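Local coordinates for catabolite activation-like protein (Xanthomonas campestris pv. campestris, PDB 3IWZ), which acts as a homodimeric, c-di-GMP-responsive transcription factor that activates or represses a large set of genes, including those for virulence factors, at residues 149-152 with 153-156; 158-161 with 162-165; 192-196 with 197-201. All coordinates share one frame; numbering follows the deposited sequence.

Contact 1 of 3, residues 149-152 with 153-156; sequences TRKA and SRLA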
loop_
_atom_site.group_PDB
_atom_site.type_symbol
_atom_site.label_atom_id
_atom_site.label_comp_id
_atom_site.label_asym_id
_atom_site.label_seq_id
_atom_site.Cartn_x
_atom_site.Cartn_y
_atom_site.Cartn_z
ATOM N N THR D 149 0.366 3.311 3.372
ATOM C CA THR D 149 0.826 2.952 4.710
ATOM C C THR D 149 0.567 4.142 5.630
ATOM O O THR D 149 0.122 3.981 6.777
ATOM C CB THR D 149 2.328 2.635 4.727
ATOM O OG1 THR D 149 2.574 1.476 3.926
ATOM C CG2 THR D 149 2.813 2.395 6.153
ATOM N N ARG D 150 0.834 5.340 5.116
ATOM C CA ARG D 150 0.624 6.547 5.911
ATOM C C ARG D 150 -0.849 6.780 6.185
ATOM O O ARG D 150 -1.222 7.210 7.278
ATOM C CB ARG D 150 1.217 7.775 5.209
ATOM C CG ARG D 150 2.726 7.854 5.288
ATOM C CD ARG D 150 3.317 8.804 4.252
ATOM N NE ARG D 150 4.751 8.961 4.483
ATOM C CZ ARG D 150 5.577 9.631 3.685
ATOM N NH1 ARG D 150 5.124 10.222 2.582
ATOM N NH2 ARG D 150 6.865 9.711 3.992
ATOM N N LYS D 151 -1.691 6.482 5.198
ATOM C CA LYS D 151 -3.129 6.674 5.347
ATOM C C LYS D 151 -3.674 5.766 6.439
ATOM O O LYS D 151 -4.434 6.197 7.302
ATOM C CB LYS D 151 -3.842 6.378 4.026
ATOM C CG LYS D 151 -5.110 7.172 3.836
ATOM C CD LYS D 151 -5.779 6.819 2.532
ATOM C CE LYS D 151 -6.985 7.697 2.266
ATOM N NZ LYS D 151 -6.620 8.983 1.600
ATOM N N ALA D 152 -3.292 4.498 6.392
ATOM C CA ALA D 152 -3.745 3.547 7.389
ATOM C C ALA D 152 -3.329 4.045 8.772
ATOM O O ALA D 152 -4.097 3.981 9.726
ATOM C CB ALA D 152 -3.135 2.174 7.119
ATOM N N SER D 153 -2.102 4.539 8.872
ATOM C CA SER D 153 -1.603 5.039 10.145
ATOM C C SER D 153 -2.505 6.175 10.631
ATOM O O SER D 153 -2.884 6.226 11.806
ATOM C CB SER D 153 -0.164 5.523 9.979
ATOM O OG SER D 153 0.418 5.861 11.218
ATOM N N ARG D 154 -2.877 7.063 9.717
ATOM C CA ARG D 154 -3.740 8.185 10.058
ATOM C C ARG D 154 -5.164 7.757 10.408
ATOM O O ARG D 154 -5.765 8.279 11.352
ATOM C CB ARG D 154 -3.780 9.200 8.910
ATOM C CG ARG D 154 -2.489 9.962 8.679
ATOM C CD ARG D 154 -2.740 11.214 7.829
ATOM N NE ARG D 154 -3.334 10.881 6.539
ATOM C CZ ARG D 154 -2.629 10.672 5.439
ATOM N NH1 ARG D 154 -1.309 10.783 5.475
ATOM N NH2 ARG D 154 -3.235 10.319 4.313
ATOM N N LEU D 155 -5.709 6.819 9.644
ATOM C CA LEU D 155 -7.064 6.335 9.900
ATOM C C LEU D 155 -7.140 5.579 11.220
ATOM O O LEU D 155 -8.224 5.343 11.756
ATOM C CB LEU D 155 -7.533 5.421 8.762
ATOM C CG LEU D 155 -7.703 6.123 7.418
ATOM C CD1 LEU D 155 -8.008 5.107 6.328
ATOM C CD2 LEU D 155 -8.812 7.147 7.534
ATOM N N ALA D 156 -5.986 5.198 11.745
ATOM C CA ALA D 156 -5.944 4.469 13.000
ATOM C C ALA D 156 -5.788 5.349 14.234
ATOM O O ALA D 156 -6.446 5.110 15.233
ATOM C CB ALA D 156 -4.821 3.441 12.970
#
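R154 folds back along the helix and lays one face of its guanidinium against the preceding turn, over R150 O and K151 CA. The kink is at chi3 (-58°), which turns the end of the chain round after CG has passed 3.3 Å from R150 O. From there the two terminal nitrogens spread over different neighbours: NH1 comes to 3.9 Å from R150 CB, and NH2 reaches 3.7 Å from K151 CG. The K151 and R154 side chains cross obliquely and touch through the lysine's aliphatic root, while K151 NZ stays 4.5 Å from R154 NH2. That amino group is drawn away to L196 O, with a weaker bond to V76 O, which may ease the closeness of the two like charges. R150 instead runs out extended, toward a long, weak ion pair with E99 of the second subunit. On the next flank L155 sets CG 3.3 Å from K151 O, the same oxygen that accepts the straight bond from L155 N (2.7 Å, 163°). L155 also packs on A156 of the second subunit, and S153 OG bonds E69 of that subunit. The arrangement belongs to the end of the long dimerisation helix of CRP-family regulators, where one flank meets the partner subunit and another turns toward the DNA-binding domain.

Contact 2 of 3, residues 158-161 with 162-165; sequences LDVT and DRIV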
loop_
_atom_site.group_PDB
_atom_site.type_symbol
_atom_site.label_atom_id
_atom_site.label_comp_id
_atom_site.label_asym_id
_atom_site.label_seq_id
_atom_site.Cartn_x
_atom_site.Cartn_y
_atom_site.Cartn_z
ATOM N N LEU D 158 -5.393 9.242 14.144
ATOM C CA LEU D 158 -5.788 10.647 14.073
ATOM C C LEU D 158 -7.289 10.826 13.936
ATOM O O LEU D 158 -7.970 9.996 13.345
ATOM C CB LEU D 158 -5.083 11.342 12.907
ATOM C CG LEU D 158 -3.555 11.420 12.981
ATOM C CD1 LEU D 158 -3.024 12.191 11.783
ATOM C CD2 LEU D 158 -3.131 12.092 14.279
ATOM N N ASP D 159 -7.803 11.923 14.491
ATOM C CA ASP D 159 -9.234 12.214 14.438
ATOM C C ASP D 159 -9.653 12.784 13.084
ATOM O O ASP D 159 -8.829 13.299 12.331
ATOM C CB ASP D 159 -9.620 13.204 15.542
ATOM C CG ASP D 159 -8.878 14.517 15.427
ATOM O OD1 ASP D 159 -7.826 14.672 16.090
ATOM O OD2 ASP D 159 -9.335 15.385 14.656
ATOM N N VAL D 160 -10.946 12.700 12.795
ATOM C CA VAL D 160 -11.509 13.186 11.541
ATOM C C VAL D 160 -11.030 14.603 11.217
ATOM O O VAL D 160 -10.269 14.810 10.265
ATOM C CB VAL D 160 -13.047 13.182 11.607
ATOM C CG1 VAL D 160 -13.632 13.296 10.209
ATOM C CG2 VAL D 160 -13.528 11.913 12.303
ATOM N N THR D 161 -11.470 15.572 12.017
ATOM C CA THR D 161 -11.088 16.965 11.812
ATOM C C THR D 161 -9.590 17.036 11.546
ATOM O O THR D 161 -9.136 17.723 10.629
ATOM C CB THR D 161 -11.425 17.837 13.048
ATOM O OG1 THR D 161 -10.586 17.471 14.147
ATOM C CG2 THR D 161 -12.874 17.643 13.459
ATOM N N ASP D 162 -8.825 16.306 12.349
ATOM C CA ASP D 162 -7.377 16.277 12.205
ATOM C C ASP D 162 -6.978 15.830 10.794
ATOM O O ASP D 162 -6.201 16.510 10.123
ATOM C CB ASP D 162 -6.777 15.326 13.245
ATOM C CG ASP D 162 -5.264 15.259 13.177
ATOM O OD1 ASP D 162 -4.722 15.055 12.068
ATOM O OD2 ASP D 162 -4.618 15.395 14.238
ATOM N N ARG D 163 -7.514 14.693 10.347
ATOM C CA ARG D 163 -7.194 14.162 9.019
ATOM C C ARG D 163 -7.607 15.136 7.913
ATOM O O ARG D 163 -6.879 15.332 6.945
ATOM C CB ARG D 163 -7.885 12.803 8.780
ATOM C CG ARG D 163 -7.765 11.792 9.926
ATOM C CD ARG D 163 -7.969 10.325 9.480
ATOM N NE ARG D 163 -9.329 9.977 9.055
ATOM C CZ ARG D 163 -10.321 9.650 9.879
ATOM N NH1 ARG D 163 -10.127 9.622 11.193
ATOM N NH2 ARG D 163 -11.512 9.339 9.392
ATOM N N ILE D 164 -8.780 15.744 8.057
ATOM C CA ILE D 164 -9.267 16.683 7.053
ATOM C C ILE D 164 -8.335 17.886 6.885
ATOM O O ILE D 164 -8.046 18.298 5.761
ATOM C CB ILE D 164 -10.684 17.182 7.398
ATOM C CG1 ILE D 164 -11.644 15.987 7.460
ATOM C CG2 ILE D 164 -11.147 18.195 6.354
ATOM C CD1 ILE D 164 -13.099 16.355 7.721
ATOM N N VAL D 165 -7.867 18.444 7.998
ATOM C CA VAL D 165 -6.956 19.584 7.945
ATOM C C VAL D 165 -5.698 19.205 7.168
ATOM O O VAL D 165 -5.282 19.922 6.249
ATOM C CB VAL D 165 -6.549 20.052 9.360
ATOM C CG1 VAL D 165 -5.409 21.054 9.271
ATOM C CG2 VAL D 165 -7.750 20.681 10.058
#
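D159 OD2 takes the backbone N-H of D162 at 2.5 Å, a short N-cap bond that reaches the oxygen from above the carboxylate plane. T161 OG1 also donates to D159 OD2, though the modelled separation is so short that the exact geometry is doubtful. With chi1 at 60°, D159 holds CG between its own N and carbonyl carbon, which swings the carboxylate in front of the helix's first turn. Its main-chain O receives R163 N at 2.8 Å. R163 then turns back on itself, and its NH1 donates to L158 O (3.1 Å), with that oxygen lying in the guanidinium plane; V160 CA sits over one face of the group. The NE of R163 bonds V197 O. The D162 carboxylate stands nearly perpendicular to that of D159, their planes 77° apart, and its OD1 is salt-bridged to R166, which should offset the nearby negative charge. L158 lies across this carboxylate, CD1 3.3 Å from D162 OD1. Farther round, V160 and I164 run side by side, CG1 to CD1 at 4.0 Å, and I164 packs on L193 and V197. This is an aspartate N-cap opening the first helix of a CRP-type DNA-binding domain, just beyond the break that ends the dimerisation helix.

Contact 3 of 3, residues 192-196 with 197-201; sequences ELARL and VGCSR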
loop_
_atom_site.group_PDB
_atom_site.type_symbol
_atom_site.label_atom_id
_atom_site.label_comp_id
_atom_site.label_asym_id
_atom_site.label_seq_id
_atom_site.Cartn_x
_atom_site.Cartn_y
_atom_site.Cartn_z
ATOM N N GLU D 192 -15.918 14.187 -2.038
ATOM C CA GLU D 192 -14.528 13.758 -2.200
ATOM C C GLU D 192 -13.713 13.908 -0.924
ATOM O O GLU D 192 -12.843 13.085 -0.638
ATOM C CB GLU D 192 -13.847 14.537 -3.330
ATOM C CG GLU D 192 -13.889 13.829 -4.680
ATOM C CD GLU D 192 -13.133 12.506 -4.674
ATOM O OE1 GLU D 192 -11.893 12.526 -4.516
ATOM O OE2 GLU D 192 -13.779 11.447 -4.825
ATOM N N LEU D 193 -13.987 14.959 -0.160
ATOM C CA LEU D 193 -13.264 15.178 1.084
ATOM C C LEU D 193 -13.519 13.994 2.005
ATOM O O LEU D 193 -12.586 13.416 2.575
ATOM C CB LEU D 193 -13.744 16.457 1.764
ATOM C CG LEU D 193 -12.778 16.980 2.824
ATOM C CD1 LEU D 193 -11.455 17.316 2.155
ATOM C CD2 LEU D 193 -13.358 18.210 3.502
ATOM N N ALA D 194 -14.790 13.634 2.133
ATOM C CA ALA D 194 -15.188 12.516 2.974
ATOM C C ALA D 194 -14.600 11.194 2.462
ATOM O O ALA D 194 -14.331 10.282 3.239
ATOM C CB ALA D 194 -16.693 12.435 3.036
ATOM N N ARG D 195 -14.408 11.092 1.152
ATOM C CA ARG D 195 -13.838 9.886 0.562
ATOM C C ARG D 195 -12.325 9.870 0.764
ATOM O O ARG D 195 -11.694 8.814 0.761
ATOM C CB ARG D 195 -14.162 9.817 -0.935
ATOM C CG ARG D 195 -15.560 9.333 -1.239
ATOM C CD ARG D 195 -15.764 9.083 -2.729
ATOM N NE ARG D 195 -15.827 10.326 -3.483
ATOM C CZ ARG D 195 -16.814 10.647 -4.312
ATOM N NH1 ARG D 195 -16.790 11.807 -4.957
ATOM N NH2 ARG D 195 -17.827 9.807 -4.495
ATOM N N LEU D 196 -11.750 11.052 0.945
ATOM C CA LEU D 196 -10.316 11.169 1.149
ATOM C C LEU D 196 -9.891 10.785 2.553
ATOM O O LEU D 196 -8.924 10.039 2.729
ATOM C CB LEU D 196 -9.848 12.594 0.848
ATOM C CG LEU D 196 -9.692 12.939 -0.632
ATOM C CD1 LEU D 196 -9.501 14.431 -0.804
ATOM C CD2 LEU D 196 -8.511 12.178 -1.198
ATOM N N VAL D 197 -10.610 11.286 3.551
ATOM C CA VAL D 197 -10.261 11.000 4.944
ATOM C C VAL D 197 -10.983 9.802 5.530
ATOM O O VAL D 197 -10.721 9.419 6.661
ATOM C CB VAL D 197 -10.540 12.217 5.861
ATOM C CG1 VAL D 197 -9.784 13.429 5.357
ATOM C CG2 VAL D 197 -12.031 12.498 5.923
ATOM N N GLY D 198 -11.901 9.228 4.763
ATOM C CA GLY D 198 -12.640 8.076 5.227
ATOM C C GLY D 198 -13.687 8.414 6.270
ATOM O O GLY D 198 -13.672 7.852 7.369
ATOM N N CYS D 199 -14.587 9.339 5.939
ATOM C CA CYS D 199 -15.657 9.731 6.853
ATOM C C CYS D 199 -16.922 9.983 6.040
ATOM O O CYS D 199 -16.864 10.090 4.815
ATOM C CB CYS D 199 -15.280 10.998 7.635
ATOM S SG CYS D 199 -15.202 12.516 6.656
ATOM N N SER D 200 -18.063 10.079 6.717
ATOM C CA SER D 200 -19.327 10.316 6.024
ATOM C C SER D 200 -19.345 11.691 5.368
ATOM O O SER D 200 -18.764 12.647 5.887
ATOM C CB SER D 200 -20.501 10.195 6.998
ATOM O OG SER D 200 -20.427 11.173 8.022
ATOM N N ARG D 201 -20.006 11.777 4.218
ATOM C CA ARG D 201 -20.123 13.029 3.475
ATOM C C ARG D 201 -20.643 14.123 4.395
ATOM O O ARG D 201 -20.298 15.292 4.251
ATOM C CB ARG D 201 -21.077 12.841 2.289
ATOM C CG ARG D 201 -21.770 14.113 1.820
ATOM C CD ARG D 201 -22.730 13.794 0.698
ATOM N NE ARG D 201 -23.569 14.928 0.327
ATOM C CZ ARG D 201 -23.111 16.106 -0.086
ATOM N NH1 ARG D 201 -21.805 16.325 -0.183
ATOM N NH2 ARG D 201 -23.965 17.062 -0.425
#
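A194 O accepts C199 N at 2.9 Å in an almost straight bond (169°) lying in the carbonyl plane, and G198 N stands 3.1 Å from the same oxygen. This ends the first helix of the predicted helix-turn-helix motif, and an alanine followed four residues later by a glycine is a familiar signature of that fold. The ending is a glycine C-cap, in which C199 N reaches back five residues to A194 O and G198 is the first residue to leave helical angles. G198 makes the reversal with a positive phi of 74°, and the chain then doubles back past the helix it has just left. One turn earlier V197 N still bonds L193 O in regular fashion (3.1 Å), and V197 CG2 leans on that oxygen too; the V197 side chain also packs on I164 and T167 of helix 160-172. The small A194 methyl lets the returning chain come close: CB lies 3.5 Å from R201 CA and also meets A204 of helix 201-213. On the side facing strand 74-80, R195 NE forms a salt bridge with E192 OE2 whose N-H...O hydrogen bond is weak, and its NH2 reaches E74, joining this helix to that strand. S200 starts the next helix as its N-cap, OG bonding M203 N. Between the two helices C199, with chi1 at 69°, brings SG up against the A194 backbone, 3.7 Å from CA.

How the contacts relate
Along the chain the order is contact 1, contact 2, contact 3: the end of helix 130-157, the start of helix 160-172, and the turn between helices 190-197 and 201-213. Centres of contacts 1 and 2, and of 2 and 3, lie 11 Å apart, those of 1 and 3 14 Å, and each touches the other two. L155 CD2 of contact 1 rests 3.3 Å from R163 NE of contact 2, while R163 NH2 of contact 2 comes to 3.3 Å from G198 O of contact 3. Together they form the junction between the dimerisation helix and the DNA-binding domain, a plausible place for c-di-GMP-driven rearrangement to be transmitted.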